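Local coordinates for protein putative Scyalone Dehydratase (Novosphingobium aromaticivorans DSM 12444, PDB 3EF8) that is of unproven function but probably acts as a lyase resembling scytalone dehydratase, with an NTF2-like fold, at residues A[84-89]-A[115-120]; A[131-136]-A[144-149]. One frame throughout, in Å; residues are numbered along the deposited sequence.

Both contacts reach one mixed beta sheet, contact 1 through two of its strands and contact 2 through strand 122-136 alone; strands 86-99, 106-119 and 122-136 follow one another in the chain and lie side by side. Contact 1 (84-89 with 115-120) sits at the open end of the hairpin formed by strands 86-99 and 106-119. Contact 2 (131-136 with 144-149) opens only after contact 1 has closed, and holds the C-terminal tail to the last part of strand 122-136. Their centres are 25 Å apart and their nearest atoms about 9 Å, without touching. Contact 1 is touched by no other chain of the assembly and packs one face against helix 3-25, whereas a second subunit reaches contact 2.

Contact 1 (A[84-89]-A[115-120])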
ATOM      1  N   GLU A  84     -20.166 -13.441 -10.468  1.00 12.18           N
ATOM      2  CA  GLU A  84     -19.739 -12.203 -11.142  1.00 10.95           C
ATOM      3  C   GLU A  84     -20.312 -10.960 -10.440  1.00 11.60           C
ATOM      4  O   GLU A  84     -19.912  -9.841 -10.780  1.00 14.96           O
ATOM      5  CB  GLU A  84     -20.043 -12.223 -12.635  1.00 12.26           C
ATOM      6  CG  GLU A  84     -21.462 -11.834 -13.080  1.00 13.23           C
ATOM      7  CD  GLU A  84     -22.555 -12.863 -12.790  1.00 16.00           C
ATOM      8  OE1 GLU A  84     -22.282 -13.887 -12.161  1.00 13.67           O
ATOM      9  OE2 GLU A  84     -23.719 -12.583 -13.159  1.00 14.50           O
ATOM     10  N   THR A  85     -21.218 -11.122  -9.485  1.00  9.50           N
ATOM     11  CA  THR A  85     -21.794  -9.982  -8.758  1.00 11.66           C
ATOM     12  C   THR A  85     -21.678 -10.091  -7.259  1.00 10.75           C
ATOM     13  O   THR A  85     -22.281  -9.338  -6.534  1.00 12.78           O
ATOM     14  CB  THR A  85     -23.284  -9.748  -9.116  1.00 14.02           C
ATOM     15  OG1 THR A  85     -24.035 -10.903  -8.685  1.00 15.77           O
ATOM     16  CG2 THR A  85     -23.457  -9.465 -10.607  1.00 14.92           C
ATOM     17  N   GLU A  86     -20.775 -10.959  -6.805  1.00  9.72           N
ATOM     18  CA  GLU A  86     -20.538 -11.168  -5.372  1.00 11.28           C
ATOM     19  C   GLU A  86     -19.134 -11.658  -5.133  1.00 11.72           C
ATOM     20  O   GLU A  86     -18.694 -12.638  -5.723  1.00 12.84           O
ATOM     21  CB  GLU A  86     -21.504 -12.195  -4.757  1.00 12.69           C
ATOM     22  CG  GLU A  86     -21.332 -12.429  -3.257  1.00 12.34           C
ATOM     23  CD  GLU A  86     -22.190 -13.549  -2.667  1.00 16.72           C
ATOM     24  OE1 GLU A  86     -23.116 -14.023  -3.357  1.00 16.24           O
ATOM     25  OE2 GLU A  86     -21.987 -13.905  -1.500  1.00 21.15           O
ATOM     26  N   ALA A  87     -18.397 -10.941  -4.286  1.00 10.52           N
ATOM     27  CA  ALA A  87     -17.046 -11.336  -3.986  1.00 11.39           C
ATOM     28  C   ALA A  87     -16.765 -11.139  -2.515  1.00 10.38           C
ATOM     29  O   ALA A  87     -17.297 -10.232  -1.866  1.00  9.88           O
ATOM     30  CB  ALA A  87     -16.043 -10.535  -4.836  1.00 10.24           C
ATOM     31  N   ASN A  88     -15.844 -11.959  -2.036  1.00 10.05           N
ATOM     32  CA  ASN A  88     -15.307 -11.904  -0.685  1.00  9.08           C
ATOM     33  C   ASN A  88     -13.886 -11.339  -0.816  1.00 10.33           C
ATOM     34  O   ASN A  88     -13.107 -11.717  -1.683  1.00 10.61           O
ATOM     35  CB  ASN A  88     -15.259 -13.294  -0.087  1.00 11.88           C
ATOM     36  CG  ASN A  88     -16.626 -13.884   0.109  1.00 12.58           C
ATOM     37  OD1 ASN A  88     -17.571 -13.155   0.346  1.00 15.47           O
ATOM     38  ND2 ASN A  88     -16.726 -15.233   0.038  1.00 15.59           N
ATOM     39  N   VAL A  89     -13.592 -10.370   0.042  1.00  8.16           N
ATOM     40  CA  VAL A  89     -12.317  -9.654  -0.041  1.00  8.69           C
ATOM     41  C   VAL A  89     -11.620  -9.621   1.312  1.00  8.28           C
ATOM     42  O   VAL A  89     -12.247  -9.409   2.360  1.00  8.34           O
ATOM     43  CB  VAL A  89     -12.566  -8.203  -0.453  1.00  8.56           C
ATOM     44  CG1 VAL A  89     -11.232  -7.444  -0.817  1.00  8.93           C
ATOM     45  CG2 VAL A  89     -13.545  -8.161  -1.673  1.00  8.67           C
ATOM     46  N   THR A 115     -17.609  -8.568   2.190  1.00 10.80           N
ATOM     47  CA  THR A 115     -18.359  -9.082   1.053  1.00 10.72           C
ATOM     48  C   THR A 115     -18.955  -7.898   0.326  1.00  8.92           C
ATOM     49  O   THR A 115     -19.619  -7.027   0.952  1.00 10.18           O
ATOM     50  CB  THR A 115     -19.481 -10.054   1.500  1.00 12.50           C
ATOM     51  OG1 THR A 115     -18.876 -11.177   2.157  1.00 14.29           O
ATOM     52  CG2 THR A 115     -20.346 -10.526   0.281  1.00 15.75           C
ATOM     53  N   VAL A 116     -18.654  -7.850  -0.958  1.00  9.09           N
ATOM     54  CA  VAL A 116     -19.112  -6.842  -1.878  1.00 10.83           C
ATOM     55  C   VAL A 116     -20.060  -7.479  -2.914  1.00 11.29           C
ATOM     56  O   VAL A 116     -19.936  -8.651  -3.287  1.00 10.79           O
ATOM     57  CB  VAL A 116     -17.916  -6.092  -2.537  1.00 10.26           C
ATOM     58  CG1 VAL A 116     -17.109  -5.371  -1.439  1.00 11.90           C
ATOM     59  CG2 VAL A 116     -17.056  -7.017  -3.345  1.00  9.47           C
ATOM     60  N   VAL A 117     -21.041  -6.691  -3.327  1.00 12.24           N
ATOM     61  CA  VAL A 117     -22.022  -7.116  -4.324  1.00 11.03           C
ATOM     62  C   VAL A 117     -22.157  -6.055  -5.372  1.00 12.79           C
ATOM     63  O   VAL A 117     -22.025  -4.884  -5.090  1.00 11.59           O
ATOM     64  CB  VAL A 117     -23.402  -7.419  -3.656  1.00 11.18           C
ATOM     65  CG1 VAL A 117     -23.288  -8.641  -2.741  1.00 10.73           C
ATOM     66  CG2 VAL A 117     -23.913  -6.175  -2.892  1.00 12.83           C
ATOM     67  N   LYS A 118     -22.444  -6.475  -6.597  1.00 10.63           N
ATOM     68  CA  LYS A 118     -22.591  -5.555  -7.703  1.00 10.74           C
ATOM     69  C   LYS A 118     -24.053  -5.330  -8.012  1.00 13.90           C
ATOM     70  O   LYS A 118     -24.797  -6.268  -8.302  1.00 15.94           O
ATOM     71  CB  LYS A 118     -21.861  -6.036  -8.935  1.00 10.77           C
ATOM     72  CG  LYS A 118     -21.534  -4.956  -9.913  1.00 11.92           C
ATOM     73  CD  LYS A 118     -20.986  -5.500 -11.222  1.00 14.82           C
ATOM     74  CE  LYS A 118     -20.632  -4.367 -12.195  1.00 15.43           C
ATOM     75  NZ  LYS A 118     -20.221  -4.834 -13.554  1.00 16.01           N
ATOM     76  N   VAL A 119     -24.437  -4.072  -7.935  1.00 13.64           N
ATOM     77  CA  VAL A 119     -25.839  -3.688  -8.136  1.00 17.12           C
ATOM     78  C   VAL A 119     -25.928  -2.535  -9.111  1.00 18.04           C
ATOM     79  O   VAL A 119     -25.311  -1.508  -8.918  1.00 16.04           O
ATOM     80  CB  VAL A 119     -26.490  -3.370  -6.811  1.00 19.47           C
ATOM     81  CG1 VAL A 119     -26.579  -4.625  -5.956  1.00 23.65           C
ATOM     82  CG2 VAL A 119     -25.774  -2.306  -6.043  1.00 23.09           C
ATOM     83  N   ASP A 120     -26.686  -2.738 -10.190  0.50 20.71           N
ATOM     84  CA  ASP A 120     -26.921  -1.696 -11.188  0.50 22.26           C
ATOM     85  C   ASP A 120     -25.599  -1.060 -11.634  0.50 19.98           C
ATOM     86  O   ASP A 120     -25.489   0.157 -11.781  0.50 20.82           O
ATOM     87  CB  ASP A 120     -27.882  -0.633 -10.621  0.50 23.99           C
ATOM     88  CG  ASP A 120     -28.687   0.078 -11.700  0.50 26.77           C
ATOM     89  OD1 ASP A 120     -28.750  -0.422 -12.841  0.50 34.08           O
ATOM     90  OD2 ASP A 120     -29.279   1.140 -11.389  0.50 27.55           O
TER
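Thr-85 meets Lys-118 where strand 86-99 begins: its carbonyl O accepts the N-H of Lys-118 at 2.9 Å, with the donor lying 36° above the carbonyl plane. The two side chains cross at about a right angle, CB to CB 4.0 Å, and the extended lysine chain carries NZ off to a salt bridge with Glu-9 of helix 3-25. Glu-86, CG anti to its backbone N (chi1 -178°), brings that CG to 4.1 Å from Thr-115 CG2. Ala-87 pairs with Val-116 through two backbone hydrogen bonds, N to O and O to N, and its CB packs 4.0 Å from Val-116 CG2. On the face shared with Glu-86, Asn-88 and Thr-115 lie side by side and point the same way, the hydroxyl OG1 of Thr-115 donating to Asn-88 OD1 over 3.0 Å. A valine in place of Thr-115 would probably leave the Asn-88 amide without this donor and freer to turn. Val-89 CG2 reaches Val-116 CG2 at 4.1 Å, on the face that packs against helix 3-25 through Ile-13, Met-16 and Met-17. Such antiparallel pairing, with a long N-terminal helix against one face of the curved sheet, is characteristic of the NTF2-like fold.

Contact 2 (A[131-136]-A[144-149]); sequences RTTMTT and NPIGRA
Thr-132 O and Ile-146 N are joined through water 3, which donates to the carbonyl O at 2.7 Å and accepts from the amide N at 2.9 Å. Beside this bridge the two backbones meet directly: Thr-132 N donates to Asn-144 O in a fairly straight bond, 164° at the hydrogen, and Arg-131 CA adds a CH...O contact to the same oxygen. Water 2 accepts from both Thr-132 OG1 and Asn-144 N. The strand is broken here by a classic beta bulge, Thr-133 and Met-134 both facing Tyr-109 of strand 106-119. At the bulge Ile-146 CG2, anti to its carbonyl carbon, comes within 3.5 Å of Thr-133 OG1, the two side chains meeting at a slant, and also lies 3.8 Å from Arg-131 CB. The extended chain of Arg-131 runs past the tail, its CD 3.7 Å from Pro-145 O. Beyond it, water 1 sits in plane at the edge of the guanidinium, accepting from NH1 and donating to Ile-146 O at 2.7 Å. A salt bridge from NE to Glu-129 and a cation-pi contact with Phe-113 further restrain the arginine. Past Gly-147, the tail turns to a second subunit, where Arg-148 NH2 donates to Ile-63 O of that neighbouring chain.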
ATOM      1  N   ARG A 131     -10.916  -6.415  11.517  1.00  8.90           N
ATOM      2  CA  ARG A 131     -10.153  -7.141  12.526  1.00  7.93           C
ATOM      3  C   ARG A 131      -8.926  -6.289  12.826  1.00  8.87           C
ATOM      4  O   ARG A 131      -8.256  -5.819  11.933  1.00  9.78           O
ATOM      5  CB  ARG A 131      -9.779  -8.548  12.071  1.00  9.00           C
ATOM      6  CG  ARG A 131     -11.008  -9.382  11.758  1.00  8.81           C
ATOM      7  CD  ARG A 131     -10.640 -10.802  11.386  1.00 10.56           C
ATOM      8  NE  ARG A 131     -11.826 -11.516  10.952  1.00 12.99           N
ATOM      9  CZ  ARG A 131     -11.819 -12.688  10.330  1.00 13.11           C
ATOM     10  NH1 ARG A 131     -10.674 -13.316  10.083  1.00 14.55           N
ATOM     11  NH2 ARG A 131     -12.963 -13.231   9.965  1.00 17.45           N
ATOM     12  N   THR A 132      -8.675  -6.010  14.104  1.00  9.31           N
ATOM     13  CA  THR A 132      -7.652  -5.097  14.530  1.00  8.37           C
ATOM     14  C   THR A 132      -6.394  -5.851  14.911  1.00 10.50           C
ATOM     15  O   THR A 132      -6.337  -6.615  15.865  1.00 11.52           O
ATOM     16  CB  THR A 132      -8.169  -4.200  15.695  1.00 10.24           C
ATOM     17  OG1 THR A 132      -9.271  -3.418  15.221  1.00 11.94           O
ATOM     18  CG2 THR A 132      -7.102  -3.264  16.177  1.00 11.44           C
ATOM     19  N   THR A 133      -5.374  -5.687  14.092  1.00  9.55           N
ATOM     20  CA  THR A 133      -4.086  -6.309  14.305  1.00 10.22           C
ATOM     21  C   THR A 133      -3.385  -5.729  15.495  1.00 10.61           C
ATOM     22  O   THR A 133      -2.835  -6.447  16.323  1.00 13.33           O
ATOM     23  CB  THR A 133      -3.219  -6.125  13.031  1.00  7.14           C
ATOM     24  OG1 THR A 133      -3.996  -6.563  11.921  1.00  8.31           O
ATOM     25  CG2 THR A 133      -1.887  -6.883  13.104  1.00  8.98           C
HETATM   26  N   MSE A 134      -3.444  -4.407  15.586  0.60 10.88           N
HETATM   27  CA  MSE A 134      -2.959  -3.672  16.728  0.60 12.52           C
HETATM   28  C   MSE A 134      -3.224  -2.224  16.497  0.60  9.79           C
HETATM   29  O   MSE A 134      -3.604  -1.806  15.405  0.60  9.03           O
HETATM   30  CB  MSE A 134      -1.491  -3.920  16.968  0.60 14.23           C
HETATM   31  CG  MSE A 134      -0.659  -3.741  15.782  0.60  7.16           C
HETATM   32 SE   MSE A 134       0.906  -4.881  15.998  0.45 19.68          SE
HETATM   33  CE  MSE A 134       2.057  -3.696  15.159  0.60 16.40           C
ATOM     34  N   THR A 135      -3.030  -1.443  17.557  1.00  9.46           N
ATOM     35  CA  THR A 135      -3.235   0.006  17.508  1.00  9.90           C
ATOM     36  C   THR A 135      -2.203   0.743  18.359  1.00  9.08           C
ATOM     37  O   THR A 135      -1.565   0.164  19.265  1.00 11.14           O
ATOM     38  CB  THR A 135      -4.627   0.454  17.967  1.00 10.83           C
ATOM     39  OG1 THR A 135      -4.766   0.264  19.385  1.00 13.15           O
ATOM     40  CG2 THR A 135      -5.722  -0.319  17.281  1.00 10.71           C
ATOM     41  N   THR A 136      -2.048   2.014  18.034  1.00  9.12           N
ATOM     42  CA  THR A 136      -1.168   2.895  18.784  1.00 10.81           C
ATOM     43  C   THR A 136      -1.834   4.205  19.060  1.00 10.58           C
ATOM     44  O   THR A 136      -2.283   4.921  18.166  1.00 10.74           O
ATOM     45  CB  THR A 136       0.136   3.137  17.967  1.00 11.91           C
ATOM     46  OG1 THR A 136       0.754   1.855  17.728  1.00 12.61           O
ATOM     47  CG2 THR A 136       1.124   4.051  18.734  1.00 13.07           C
ATOM     48  N   ASN A 144     -12.297  -6.588  17.232  1.00 13.18           N
ATOM     49  CA  ASN A 144     -12.354  -7.984  16.784  1.00 12.72           C
ATOM     50  C   ASN A 144     -10.915  -8.421  16.571  1.00 12.98           C
ATOM     51  O   ASN A 144     -10.175  -7.763  15.856  1.00 13.09           O
ATOM     52  CB  ASN A 144     -13.056  -8.115  15.442  1.00 10.20           C
ATOM     53  CG  ASN A 144     -14.525  -7.753  15.488  1.00 16.19           C
ATOM     54  OD1 ASN A 144     -15.228  -8.146  16.438  1.00 17.05           O
ATOM     55  ND2 ASN A 144     -15.009  -7.008  14.487  1.00 12.69           N
ATOM     56  N   PRO A 145     -10.467  -9.515  17.179  1.00 10.96           N
ATOM     57  CA  PRO A 145      -9.080  -9.915  16.982  1.00 12.06           C
ATOM     58  C   PRO A 145      -8.881 -10.518  15.599  1.00 10.31           C
ATOM     59  O   PRO A 145      -9.811 -10.948  14.958  1.00 10.71           O
ATOM     60  CB  PRO A 145      -8.865 -10.988  18.036  1.00 15.33           C
ATOM     61  CG  PRO A 145     -10.226 -11.458  18.406  1.00 23.00           C
ATOM     62  CD  PRO A 145     -11.178 -10.341  18.169  1.00 13.14           C
ATOM     63  N   ILE A 146      -7.622 -10.514  15.146  1.00 11.08           N
ATOM     64  CA  ILE A 146      -7.320 -11.162  13.864  1.00  9.51           C
ATOM     65  C   ILE A 146      -7.315 -12.672  13.949  1.00 10.55           C
ATOM     66  O   ILE A 146      -7.470 -13.359  12.963  1.00 11.99           O
ATOM     67  CB  ILE A 146      -6.032 -10.652  13.220  1.00  9.19           C
ATOM     68  CG1 ILE A 146      -4.797 -10.973  14.036  1.00  9.94           C
ATOM     69  CG2 ILE A 146      -6.150  -9.135  12.948  1.00  8.31           C
ATOM     70  CD1 ILE A 146      -3.469 -10.775  13.285  1.00 10.61           C
ATOM     71  N   GLY A 147      -7.145 -13.186  15.164  1.00 11.62           N
ATOM     72  CA  GLY A 147      -7.092 -14.634  15.370  1.00 10.90           C
ATOM     73  C   GLY A 147      -5.681 -15.199  15.235  1.00 10.50           C
ATOM     74  O   GLY A 147      -5.499 -16.344  14.796  1.00 12.90           O
ATOM     75  N   ARG A 148      -4.698 -14.409  15.614  1.00 12.07           N
ATOM     76  CA  ARG A 148      -3.278 -14.801  15.539  1.00 10.60           C
ATOM     77  C   ARG A 148      -3.019 -16.074  16.350  1.00 13.81           C
ATOM     78  O   ARG A 148      -3.444 -16.165  17.499  1.00 14.99           O
ATOM     79  CB  ARG A 148      -2.380 -13.688  16.046  1.00 10.88           C
ATOM     80  CG  ARG A 148      -0.887 -13.913  15.854  1.00 12.77           C
ATOM     81  CD  ARG A 148      -0.120 -12.669  16.209  1.00 13.00           C
ATOM     82  NE  ARG A 148       1.260 -12.703  15.838  1.00 13.61           N
ATOM     83  CZ  ARG A 148       2.276 -12.972  16.641  1.00 13.39           C
ATOM     84  NH1 ARG A 148       2.045 -13.330  17.898  1.00 15.01           N
ATOM     85  NH2 ARG A 148       3.506 -12.899  16.202  1.00 14.14           N
ATOM     86  N   ALA A 149      -2.304 -17.020  15.769  1.00 12.91           N
ATOM     87  CA  ALA A 149      -1.995 -18.293  16.461  1.00 15.50           C
ATOM     88  C   ALA A 149      -1.029 -17.995  17.575  1.00 21.25           C
ATOM     89  O   ALA A 149      -0.158 -17.169  17.455  1.00 20.20           O
ATOM     90  CB  ALA A 149      -1.421 -19.316  15.486  1.00 13.29           C
TER
HETATM   91  O   HOH W   1      -7.810 -12.666  10.379  1.00 10.48           O
HETATM   92  O   HOH W   2     -11.752  -4.658  15.038  1.00 11.91           O
HETATM   93  O   HOH W   3      -5.897  -9.033  16.968  1.00 12.82           O